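Local coordinates for protein Pcdhgc3 (Mus musculus, PDB 4ZI8) that probably acts as a calcium-dependent cell-adhesion protein that may help set up and maintain specific neuronal connections in the brain, at residues 25-30 / 76-81; 35-40 / 65-70. All coordinates share one frame; numbering follows the deposited sequence. Where two conformers were deposited one is given.

Contact 1 of 2, residues 25-30 / 76-81. With CA (calcium ion), chain P; CA (calcium ion), chain O.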
ATOM      1  N   TYR B  25      38.484  11.785  39.714  1.00 23.40           N
ATOM      2  CA  TYR B  25      38.810  12.757  38.679  1.00 23.47           C
ATOM      3  C   TYR B  25      37.791  12.639  37.547  1.00 23.61           C
ATOM      4  O   TYR B  25      37.141  11.620  37.420  1.00 20.47           O
ATOM      5  CB  TYR B  25      40.211  12.528  38.133  1.00 18.10           C
ATOM      6  CG  TYR B  25      41.285  12.509  39.204  1.00 23.50           C
ATOM      7  CD1 TYR B  25      41.693  13.671  39.822  1.00 29.58           C
ATOM      8  CD2 TYR B  25      41.879  11.326  39.585  1.00 23.27           C
ATOM      9  CE1 TYR B  25      42.693  13.654  40.807  1.00 33.04           C
ATOM     10  CE2 TYR B  25      42.879  11.294  40.560  1.00 26.05           C
ATOM     11  CZ  TYR B  25      43.276  12.456  41.163  1.00 29.89           C
ATOM     12  OH  TYR B  25      44.257  12.402  42.132  1.00 30.82           O
ATOM     13  N   GLU B  26      37.684  13.685  36.739  1.00 24.15           N
ATOM     14  CA  GLU B  26      36.721  13.730  35.632  1.00 25.40           C
ATOM     15  C   GLU B  26      37.464  14.281  34.456  1.00 23.48           C
ATOM     16  O   GLU B  26      38.055  15.353  34.549  1.00 23.67           O
ATOM     17  CB  GLU B  26      35.518  14.616  35.969  1.00 31.45           C
ATOM     18  CG  GLU B  26      34.884  14.268  37.315  1.00 42.79           C
ATOM     19  CD  GLU B  26      33.494  14.843  37.507  1.00 56.15           C
ATOM     20  OE1 GLU B  26      33.168  15.872  36.867  1.00 63.07           O
ATOM     21  OE2 GLU B  26      32.733  14.253  38.309  1.00 58.35           O
ATOM     22  N   ILE B  27      37.483  13.534  33.359  1.00 24.31           N
ATOM     23  CA  ILE B  27      38.192  13.978  32.169  1.00 21.66           C
ATOM     24  C   ILE B  27      37.336  13.711  30.940  1.00 21.12           C
ATOM     25  O   ILE B  27      36.439  12.876  30.987  1.00 19.71           O
ATOM     26  CB  ILE B  27      39.560  13.261  32.001  1.00 20.21           C
ATOM     27  CG1 ILE B  27      39.371  11.765  31.802  1.00 21.55           C
ATOM     28  CG2 ILE B  27      40.450  13.467  33.252  1.00 23.37           C
ATOM     29  CD1 ILE B  27      40.702  11.051  31.369  1.00 20.98           C
ATOM     30  N   LEU B  28      37.630  14.409  29.851  1.00 20.47           N
ATOM     31  CA  LEU B  28      37.023  14.095  28.569  1.00 18.09           C
ATOM     32  C   LEU B  28      37.509  12.764  28.035  1.00 22.80           C
ATOM     33  O   LEU B  28      38.702  12.424  28.183  1.00 20.88           O
ATOM     34  CB  LEU B  28      37.351  15.189  27.551  1.00 19.88           C
ATOM     35  CG  LEU B  28      36.836  16.605  27.792  1.00 23.31           C
ATOM     36  CD1 LEU B  28      37.282  17.529  26.647  1.00 22.30           C
ATOM     37  CD2 LEU B  28      35.318  16.601  27.959  1.00 23.47           C
ATOM     38  N   GLU B  29      36.626  12.013  27.367  1.00 19.02           N
ATOM     39  CA  GLU B  29      37.103  10.825  26.672  1.00 18.14           C
ATOM     40  C   GLU B  29      38.103  11.193  25.581  1.00 16.21           C
ATOM     41  O   GLU B  29      38.184  12.338  25.136  1.00 20.70           O
ATOM     42  CB  GLU B  29      35.929  10.033  26.045  1.00 18.14           C
ATOM     43  CG  GLU B  29      35.049  10.903  25.100  1.00 15.68           C
ATOM     44  CD  GLU B  29      34.183  10.082  24.148  1.00 18.39           C
ATOM     45  OE1 GLU B  29      34.557   8.949  23.768  1.00 17.36           O
ATOM     46  OE2 GLU B  29      33.104  10.573  23.796  1.00 20.02           O
ATOM     47  N   GLU B  30      38.841  10.192  25.132  1.00 18.62           N
ATOM     48  CA  GLU B  30      39.645  10.250  23.934  1.00 18.39           C
ATOM     49  C   GLU B  30      40.843  11.185  24.120  1.00 20.28           C
ATOM     50  O   GLU B  30      41.370  11.706  23.163  1.00 22.17           O
ATOM     51  CB  GLU B  30      38.776  10.665  22.718  1.00 21.45           C
ATOM     52  CG  GLU B  30      37.559   9.785  22.521  1.00 21.62           C
ATOM     53  CD  GLU B  30      37.846   8.431  21.880  1.00 26.30           C
ATOM     54  OE1 GLU B  30      39.032   8.048  21.671  1.00 27.55           O
ATOM     55  OE2 GLU B  30      36.851   7.732  21.553  1.00 27.22           O
ATOM     56  N   MET B  76      49.149  10.744  37.894  1.00 23.24           N
ATOM     57  CA  MET B  76      48.383   9.733  37.175  1.00 23.45           C
ATOM     58  C   MET B  76      48.054  10.270  35.792  1.00 27.39           C
ATOM     59  O   MET B  76      47.702  11.449  35.655  1.00 25.61           O
ATOM     60  CB  MET B  76      47.099   9.379  37.902  1.00 25.22           C
ATOM     61  CG  MET B  76      46.333   8.260  37.209  1.00 29.85           C
ATOM     62  SD  MET B  76      44.982   7.605  38.177  1.00 38.59           S
ATOM     63  CE  MET B  76      43.808   8.893  38.016  1.00 31.42           C
ATOM     64  N   PHE B  77      48.179   9.427  34.773  1.00 23.73           N
ATOM     65  CA  PHE B  77      47.985   9.893  33.412  1.00 25.45           C
ATOM     66  C   PHE B  77      47.289   8.849  32.572  1.00 23.38           C
ATOM     67  O   PHE B  77      47.240   7.690  32.946  1.00 20.16           O
ATOM     68  CB  PHE B  77      49.319  10.263  32.767  1.00 28.53           C
ATOM     69  CG  PHE B  77      50.334   9.169  32.809  1.00 33.68           C
ATOM     70  CD1 PHE B  77      50.399   8.228  31.790  1.00 32.13           C
ATOM     71  CD2 PHE B  77      51.244   9.087  33.858  1.00 34.12           C
ATOM     72  CE1 PHE B  77      51.318   7.214  31.815  1.00 33.43           C
ATOM     73  CE2 PHE B  77      52.187   8.078  33.886  1.00 34.32           C
ATOM     74  CZ  PHE B  77      52.224   7.138  32.863  1.00 34.96           C
ATOM     75  N   VAL B  78      46.760   9.287  31.432  1.00 25.03           N
ATOM     76  CA  VAL B  78      46.030   8.405  30.515  1.00 25.71           C
ATOM     77  C   VAL B  78      47.018   7.472  29.837  1.00 23.89           C
ATOM     78  O   VAL B  78      48.001   7.923  29.269  1.00 27.70           O
ATOM     79  CB  VAL B  78      45.239   9.224  29.471  1.00 25.34           C
ATOM     80  CG1 VAL B  78      44.696   8.325  28.350  1.00 24.26           C
ATOM     81  CG2 VAL B  78      44.104   9.973  30.178  1.00 22.76           C
ATOM     82  N   ASN B  79      46.782   6.169  29.920  1.00 23.31           N
ATOM     83  CA  ASN B  79      47.758   5.225  29.372  1.00 26.02           C
ATOM     84  C   ASN B  79      47.221   4.407  28.183  1.00 23.96           C
ATOM     85  O   ASN B  79      47.967   3.741  27.496  1.00 25.05           O
ATOM     86  CB  ASN B  79      48.234   4.291  30.500  1.00 27.23           C
ATOM     87  CG  ASN B  79      49.263   3.275  30.039  1.00 25.31           C
ATOM     88  OD1 ASN B  79      50.344   3.634  29.586  1.00 29.75           O
ATOM     89  ND2 ASN B  79      48.934   2.003  30.168  1.00 22.13           N
ATOM     90  N   ASP B  80      45.925   4.469  27.936  1.00 25.85           N
ATOM     91  CA  ASP B  80      45.337   3.765  26.792  1.00 26.59           C
ATOM     92  C   ASP B  80      44.089   4.539  26.357  1.00 27.34           C
ATOM     93  O   ASP B  80      43.598   5.415  27.099  1.00 21.75           O
ATOM     94  CB  ASP B  80      44.991   2.318  27.180  1.00 24.16           C
ATOM     95  CG  ASP B  80      44.823   1.380  25.979  1.00 31.35           C
ATOM     96  OD1 ASP B  80      44.786   1.824  24.806  1.00 36.19           O
ATOM     97  OD2 ASP B  80      44.699   0.164  26.220  1.00 33.26           O
ATOM     98  N   ARG B  81      43.566   4.211  25.181  1.00 26.59           N
ATOM     99  CA  ARG B  81      42.403   4.912  24.666  1.00 22.53           C
ATOM    100  C   ARG B  81      41.195   4.732  25.566  1.00 21.12           C
ATOM    101  O   ARG B  81      40.829   3.614  25.941  1.00 22.85           O
ATOM    102  CB  ARG B  81      42.074   4.437  23.268  1.00 24.57           C
ATOM    103  CG  ARG B  81      40.777   5.003  22.767  1.00 23.24           C
ATOM    104  CD  ARG B  81      40.598   4.769  21.266  1.00 25.09           C
ATOM    105  NE  ARG B  81      39.375   5.424  20.801  1.00 24.41           N
ATOM    106  CZ  ARG B  81      38.640   5.009  19.776  1.00 24.95           C
ATOM    107  NH1 ARG B  81      39.002   3.946  19.082  1.00 22.21           N
ATOM    108  NH2 ARG B  81      37.541   5.678  19.442  1.00 22.69           N
TER
HETATM  109 CA    CA P 403      34.512   7.948  21.599  1.00 20.46          CA
HETATM  110 CA    CA O 402      31.372  10.349  22.353  1.00 20.52          CA
HETATM  111  O   HOH W   1      34.244   7.104  19.356  1.00 19.78           O

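Contact 2 of 2, residues 35-40 / 65-70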
ATOM      1  N   PHE B  35      48.157  12.201  28.881  1.00 27.64           N
ATOM      2  CA  PHE B  35      47.304  13.255  29.413  1.00 25.52           C
ATOM      3  C   PHE B  35      47.208  13.157  30.924  1.00 26.66           C
ATOM      4  O   PHE B  35      46.797  12.116  31.455  1.00 26.55           O
ATOM      5  CB  PHE B  35      45.909  13.172  28.793  1.00 25.31           C
ATOM      6  CG  PHE B  35      44.968  14.245  29.254  1.00 26.77           C
ATOM      7  CD1 PHE B  35      44.175  14.056  30.377  1.00 24.28           C
ATOM      8  CD2 PHE B  35      44.838  15.430  28.532  1.00 29.52           C
ATOM      9  CE1 PHE B  35      43.272  15.037  30.781  1.00 27.02           C
ATOM     10  CE2 PHE B  35      43.946  16.409  28.927  1.00 26.78           C
ATOM     11  CZ  PHE B  35      43.166  16.221  30.053  1.00 23.91           C
ATOM     12  N   PRO B  36      47.553  14.252  31.626  1.00 33.73           N
ATOM     13  CA  PRO B  36      47.591  14.273  33.092  1.00 33.77           C
ATOM     14  C   PRO B  36      46.193  14.348  33.702  1.00 33.75           C
ATOM     15  O   PRO B  36      45.382  15.228  33.391  1.00 32.83           O
ATOM     16  CB  PRO B  36      48.433  15.526  33.410  1.00 36.48           C
ATOM     17  CG  PRO B  36      48.297  16.400  32.238  1.00 41.58           C
ATOM     18  CD  PRO B  36      47.995  15.529  31.033  1.00 38.45           C
ATOM     19  N   VAL B  37      45.911  13.391  34.576  1.00 27.36           N
ATOM     20  CA  VAL B  37      44.597  13.235  35.170  1.00 24.14           C
ATOM     21  C   VAL B  37      44.570  13.852  36.583  1.00 30.20           C
ATOM     22  O   VAL B  37      43.631  14.540  36.970  1.00 32.43           O
ATOM     23  CB  VAL B  37      44.220  11.736  35.181  1.00 22.00           C
ATOM     24  CG1 VAL B  37      42.889  11.519  35.797  1.00 23.47           C
ATOM     25  CG2 VAL B  37      44.238  11.196  33.770  1.00 21.50           C
ATOM     26  N   GLY B  38      45.610  13.617  37.362  1.00 25.85           N
ATOM     27  CA  GLY B  38      45.669  14.200  38.690  1.00 27.47           C
ATOM     28  C   GLY B  38      46.926  13.693  39.349  1.00 28.65           C
ATOM     29  O   GLY B  38      47.628  12.882  38.758  1.00 28.28           O
ATOM     30  N   ASN B  39      47.234  14.189  40.543  1.00 26.75           N
ATOM     31  CA  ASN B  39      48.349  13.651  41.297  1.00 23.89           C
ATOM     32  C   ASN B  39      47.791  12.956  42.513  1.00 25.77           C
ATOM     33  O   ASN B  39      47.241  13.601  43.400  1.00 30.81           O
ATOM     34  CB  ASN B  39      49.335  14.751  41.703  1.00 27.87           C
ATOM     35  CG  ASN B  39      50.607  14.187  42.240  1.00 32.45           C
ATOM     36  OD1 ASN B  39      50.608  13.556  43.290  1.00 34.57           O
ATOM     37  ND2 ASN B  39      51.694  14.376  41.518  1.00 33.99           N
ATOM     38  N   VAL B  40      47.924  11.637  42.567  1.00 27.00           N
ATOM     39  CA  VAL B  40      47.307  10.878  43.639  1.00 26.69           C
ATOM     40  C   VAL B  40      48.129  10.963  44.906  1.00 32.19           C
ATOM     41  O   VAL B  40      47.642  10.644  45.968  1.00 31.46           O
ATOM     42  CB  VAL B  40      47.103   9.403  43.250  1.00 27.03           C
ATOM     43  CG1 VAL B  40      46.339   9.333  41.922  1.00 23.01           C
ATOM     44  CG2 VAL B  40      48.449   8.640  43.182  1.00 23.92           C
ATOM     45  N   ARG B  65      44.842  -1.320  30.919  1.00 27.40           N
ATOM     46  CA  ARG B  65      45.469  -0.321  31.771  1.00 26.26           C
ATOM     47  C   ARG B  65      45.229   1.083  31.239  1.00 22.41           C
ATOM     48  O   ARG B  65      46.079   1.686  30.570  1.00 23.50           O
ATOM     49  CB  ARG B  65      46.955  -0.616  31.903  1.00 30.78           C
ATOM     50  CG  ARG B  65      47.196  -2.028  32.392  1.00 35.23           C
ATOM     51  CD  ARG B  65      48.466  -2.119  33.246  1.00 34.31           C
ATOM     52  NE  ARG B  65      49.656  -1.851  32.452  1.00 31.09           N
ATOM     53  CZ  ARG B  65      50.338  -2.792  31.804  1.00 35.60           C
ATOM     54  NH1 ARG B  65      49.935  -4.059  31.860  1.00 40.39           N
ATOM     55  NH2 ARG B  65      51.426  -2.478  31.101  1.00 33.70           N
ATOM     56  N   PHE B  66      44.065   1.608  31.564  1.00 22.20           N
ATOM     57  CA  PHE B  66      43.632   2.902  31.033  1.00 20.05           C
ATOM     58  C   PHE B  66      44.446   4.043  31.624  1.00 23.18           C
ATOM     59  O   PHE B  66      44.629   5.087  30.994  1.00 23.66           O
ATOM     60  CB  PHE B  66      42.155   3.116  31.335  1.00 19.86           C
ATOM     61  CG  PHE B  66      41.235   2.181  30.582  1.00 22.64           C
ATOM     62  CD1 PHE B  66      41.129   2.261  29.194  1.00 25.85           C
ATOM     63  CD2 PHE B  66      40.467   1.243  31.262  1.00 22.34           C
ATOM     64  CE1 PHE B  66      40.250   1.411  28.496  1.00 23.87           C
ATOM     65  CE2 PHE B  66      39.608   0.395  30.590  1.00 22.62           C
ATOM     66  CZ  PHE B  66      39.495   0.480  29.191  1.00 21.65           C
ATOM     67  N   PHE B  67      44.922   3.822  32.847  1.00 21.29           N
ATOM     68  CA  PHE B  67      45.683   4.822  33.587  1.00 22.77           C
ATOM     69  C   PHE B  67      46.924   4.211  34.170  1.00 24.77           C
ATOM     70  O   PHE B  67      46.948   3.036  34.531  1.00 26.41           O
ATOM     71  CB  PHE B  67      44.847   5.413  34.707  1.00 22.41           C
ATOM     72  CG  PHE B  67      43.595   6.023  34.228  1.00 22.05           C
ATOM     73  CD1 PHE B  67      43.589   7.303  33.707  1.00 22.62           C
ATOM     74  CD2 PHE B  67      42.423   5.299  34.239  1.00 21.73           C
ATOM     75  CE1 PHE B  67      42.391   7.859  33.233  1.00 25.08           C
ATOM     76  CE2 PHE B  67      41.224   5.843  33.761  1.00 20.32           C
ATOM     77  CZ  PHE B  67      41.214   7.110  33.256  1.00 20.99           C
ATOM     78  N   GLU B  68      47.964   5.010  34.252  1.00 25.36           N
ATOM     79  CA  GLU B  68      49.167   4.591  34.948  1.00 26.75           C
ATOM     80  C   GLU B  68      49.560   5.736  35.863  1.00 28.43           C
ATOM     81  O   GLU B  68      49.078   6.850  35.672  1.00 26.45           O
ATOM     82  CB  GLU B  68      50.278   4.254  33.963  1.00 26.50           C
ATOM     83  CG  GLU B  68      50.073   2.918  33.249  1.00 33.19           C
ATOM     84  CD  GLU B  68      50.407   1.688  34.109  1.00 42.74           C
ATOM     85  OE1 GLU B  68      50.620   1.828  35.339  1.00 45.85           O
ATOM     86  OE2 GLU B  68      50.475   0.574  33.540  1.00 43.82           O
ATOM     87  N   VAL B  69      50.408   5.461  36.856  1.00 27.64           N
ATOM     88  CA  VAL B  69      50.898   6.488  37.764  0.50 26.32           C
ATOM     89  C   VAL B  69      52.415   6.496  37.715  1.00 27.80           C
ATOM     90  O   VAL B  69      53.026   5.445  37.680  1.00 29.98           O
ATOM     91  CB  VAL B  69      50.399   6.246  39.210  0.50 29.88           C
ATOM     92  CG1 VAL B  69      50.939   7.310  40.156  0.50 28.21           C
ATOM     93  CG2 VAL B  69      48.875   6.238  39.242  0.50 32.08           C
ATOM     94  N   ASN B  70      53.010   7.681  37.671  1.00 28.64           N
ATOM     95  CA  ASN B  70      54.450   7.857  37.754  1.00 37.10           C
ATOM     96  C   ASN B  70      54.897   7.596  39.207  1.00 37.42           C
ATOM     97  O   ASN B  70      54.570   8.381  40.101  1.00 37.63           O
ATOM     98  CB  ASN B  70      54.797   9.274  37.295  1.00 42.34           C
ATOM     99  CG  ASN B  70      56.275   9.557  37.289  1.00 47.63           C
ATOM    100  OD1 ASN B  70      57.062   8.931  38.001  1.00 51.63           O
ATOM    101  ND2 ASN B  70      56.664  10.544  36.496  1.00 47.51           N
TER

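Contact 1 of 2, residues 25-30 / 76-81
Y25-E30 and M76-R81 run in nearly the same direction, 29° apart, and lie closer at their C-terminal ends: the CA atoms of Y25 and M76 are 10.2 Å apart, those of E30 and R81 6.1 Å. At the wide end, M76 spans the gap. Its chain leaves the backbone extended and turns at the last bond (chi3 75°), which brings the methyl CE obliquely up to the Y25 ring, 3.5 Å from CD2. The Y25 hydroxyl is held by D43. Two residues further along each strand, the I27 and V78 side chains pass at a slant, I27 CD1 lying 3.8 Å from V78 CG2. These pairs belong to the hydrophobic core of the first cadherin domain, a beta sandwich: strand 24-28 pairs with strand 107-116 in one sheet, strand 75-78 lies in the other, and V37 packs against all four side chains. Beyond the strands the contact becomes ionic. R81, stretched out from CG to NE, grips E30 side-on with two nitrogens: NE reaches E30 OE1 at 2.8 Å, and NH2 reaches E30 OE2 at 3.0 Å. NE uses the syn lone pair of OE1, but the carboxylate and guanidinium planes stay 37° apart, so the two-pronged salt bridge is twisted. E30 OE2 has a second cationic partner, one calcium ion at 2.4 Å, so R81 and the metal share this oxygen. E29 OE1 binds the same calcium, also at 2.4 Å, while E29 OE2 binds a second calcium, making the E29 carboxylate a bridge between the two ions. D83, E85, D120 and a water complete the shell of the first ion; at the junction with the second cadherin domain, D117, I118 and D153 are among the ligands of the second.

Contact 2 of 2, residues 35-40 / 65-70
A three-stranded antiparallel sheet of the N-terminal cadherin domain has strands 36-39 and 67-69 at its two edges, and V37 meets F67 over the face of the strand between them, 75-78. With that strand in the middle, the two edges share no hydrogen bond; the CA atoms of V37 and F67 are 8.6 Å apart and only side chains close the distance. V37 turns CG2, anti to its carbonyl carbon, toward the rim of the F67 ring, where it lies near the ring plane and 3.9 Å from CE1; the two side chains cross at about a right angle. V37 also belongs to a classic beta bulge, since both it and G38 face M76 on the middle strand. Further along, V40 and V69 reach toward each other tip to tip, V40 CG2 standing 4.1 Å from V69 CG1 in one of the two conformers modelled for V69. N39 is the N-cap of helix 40-44: its OD1 accepts from T42 N, while its ND2 donates to T73 O. On the core side, Y25 and I27 of strand 24-28 pack on V37, Y25 also reaches V40, V96 of strand 95-102 packs on F67, and L100 on V69 and V40.

In the fold
From the N terminus, the chain runs through strand 24-28 in one sheet of the sandwich, then crosses to strand 36-39 in the other. After helix 40-44 it adds strand 57-58 to the first sheet, then comes back to the second as strand 67-69 and enters strand 75-78 between the two edges. Contact 2 therefore closes a loop from 40 to 65 that is nested inside the longer loop, 30 to 76, closed by contact 1. Contact 2 links the edges within one sheet, whereas contact 1 joins the sheets and continues to the calcium sites. Their centres are about 7 Å apart, and the backbones meet directly: M76 N to G38 O and N79 N to F66 O are probable hydrogen bonds.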